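Archaeal Sm-like protein AF-Sm2 (Archaeoglobus fulgidus, PDB 1LJO) assembles into a hexameric ring of Sm folds and, like other members of the Sm/LSm family, probably binds RNA. Local coordinates at the interface of chains A and B. Sequence-based numbering; all coordinates share one arbitrary frame. Chains: chain A/B, Archaeal Sm-like protein AF-Sm2.

The interface of chains A and B. Residues chain A 69-71; chain B 22, 24-25, 63-65, 68.
Two neighbouring backbone carbonyls at the start of strand 69-74 of chain A, those of A:Val69 and A:Val70, receive hydrogen bonds from chain B and illustrate how one Sm subunit recognises the next through main chain as much as side chain. B:Arg65 offers its backbone N to O of A:Val70 at 3.1 Å, nearly straight at the hydrogen (171°). One residue earlier, the side-chain amide ND2 of B:Asn68 meets O of A:Val69 at 2.7 Å. That oxygen lies almost in the amide plane of B:Asn68, whereas ND2 approaches from well above the carbonyl plane, 54° out of it, in a noticeably bent bond (144° at the hydrogen). B:Asn68 belongs to the short 3-10 helix 66-68, and with CG anti to its own carbonyl carbon and beside its backbone N, the side chain carries ND2 to the A:Val69 carbonyl. CG of B:Arg65 passes 3.3 Å from O of A:Val69, while its guanidinium runs away from A:Val69.

Apolar packing accompanies these hydrogen bonds. A:Val70 buries 75 Å² and divides its two methyls between partners: CG1 faces the terminal methyl CE of B:Met22 at 3.9 Å, and CG2 rests on CA of B:Gly24 at 4.0 Å. Bends at chi2 and chi3 fold the B:Met22 chain back, bringing CE beside both CG1 and the carbonyl oxygen of A:Val70, as the two side chains pass in opposite directions. Farther along the strand, A:Leu71 and B:Leu64 cross at an angle, with CD2 of B:Leu64 touching CG of A:Leu71 at 3.9 Å and lying near its CB and CD1 as well.

An antiparallel bridge between A:Leu71 and B:Leu64 pairs strand 69-74 of chain A with strand 62-64 of chain B. This edge-to-edge joining of strands is the characteristic Sm-Sm interface, and its repetition from subunit to subunit continues the sheet around the hexameric ring.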
# COMPACT_ATOMS: atom_id res chain seq x y z
N VAL A 69 9.26 -0.82 1.48
CA VAL A 69 10.38 -1.72 1.74
C VAL A 69 9.75 -3.10 1.87
O VAL A 69 8.72 -3.25 2.53
CB VAL A 69 11.09 -1.40 3.08
CG1 VAL A 69 12.03 -2.54 3.46
CG2 VAL A 69 11.87 -0.10 2.97
N VAL A 70 10.33 -4.10 1.22
CA VAL A 70 9.80 -5.45 1.31
C VAL A 70 10.64 -6.31 2.25
O VAL A 70 10.12 -6.90 3.21
CB VAL A 70 9.77 -6.14 -0.08
CG1 VAL A 70 9.33 -7.60 0.07
CG2 VAL A 70 8.81 -5.39 -1.01
N LEU A 71 11.94 -6.33 2.00
CA LEU A 71 12.85 -7.14 2.79
C LEU A 71 14.19 -6.44 3.00
O LEU A 71 14.69 -5.77 2.10
CB LEU A 71 13.05 -8.49 2.07
CG LEU A 71 14.00 -9.57 2.62
CD1 LEU A 71 13.73 -10.89 1.88
CD2 LEU A 71 15.44 -9.15 2.42
N MET B 22 5.04 -12.49 0.54
CA MET B 22 5.15 -11.04 0.51
C MET B 22 4.57 -10.48 -0.78
O MET B 22 4.65 -11.11 -1.84
CB MET B 22 6.62 -10.60 0.61
CG MET B 22 7.34 -11.04 1.86
SD MET B 22 6.65 -10.32 3.37
CE MET B 22 7.17 -8.61 3.22
N GLY B 24 5.61 -7.86 -2.55
CA GLY B 24 6.65 -7.57 -3.52
C GLY B 24 7.66 -8.68 -3.69
O GLY B 24 8.85 -8.43 -3.91
N GLU B 25 7.20 -9.93 -3.59
CA GLU B 25 8.06 -11.10 -3.73
C GLU B 25 7.30 -12.24 -4.40
O GLU B 25 6.17 -12.55 -4.02
CB GLU B 25 8.56 -11.54 -2.35
CG GLU B 25 10.06 -11.38 -2.14
CD GLU B 25 10.85 -12.56 -2.67
OE1 GLU B 25 10.71 -13.66 -2.11
OE2 GLU B 25 11.62 -12.38 -3.64
N VAL B 63 14.56 -9.06 7.67
CA VAL B 63 13.46 -8.35 8.30
C VAL B 63 12.42 -8.07 7.21
O VAL B 63 12.74 -7.49 6.17
CB VAL B 63 13.93 -7.01 8.90
CG1 VAL B 63 12.73 -6.18 9.32
CG2 VAL B 63 14.85 -7.28 10.09
N LEU B 64 11.19 -8.51 7.45
CA LEU B 64 10.11 -8.31 6.49
C LEU B 64 9.20 -7.16 6.94
O LEU B 64 8.80 -7.09 8.10
CB LEU B 64 9.29 -9.60 6.35
CG LEU B 64 10.11 -10.85 5.96
CD1 LEU B 64 9.19 -12.07 5.84
CD2 LEU B 64 10.84 -10.60 4.66
N ARG B 65 8.89 -6.25 6.02
CA ARG B 65 8.04 -5.11 6.33
C ARG B 65 6.59 -5.56 6.45
O ARG B 65 6.03 -6.13 5.52
CB ARG B 65 8.17 -4.05 5.23
CG ARG B 65 7.42 -2.76 5.51
CD ARG B 65 8.03 -2.02 6.69
NE ARG B 65 7.39 -0.73 6.91
CZ ARG B 65 6.29 -0.55 7.64
NH1 ARG B 65 5.69 -1.59 8.22
NH2 ARG B 65 5.78 0.67 7.78
N ASN B 68 3.73 -5.17 3.84
CA ASN B 68 3.93 -5.90 2.58
C ASN B 68 3.82 -7.41 2.77
O ASN B 68 4.03 -8.20 1.84
CB ASN B 68 5.25 -5.50 1.93
CG ASN B 68 5.18 -4.10 1.34
OD1 ASN B 68 4.19 -3.75 0.70
ND2 ASN B 68 6.21 -3.30 1.56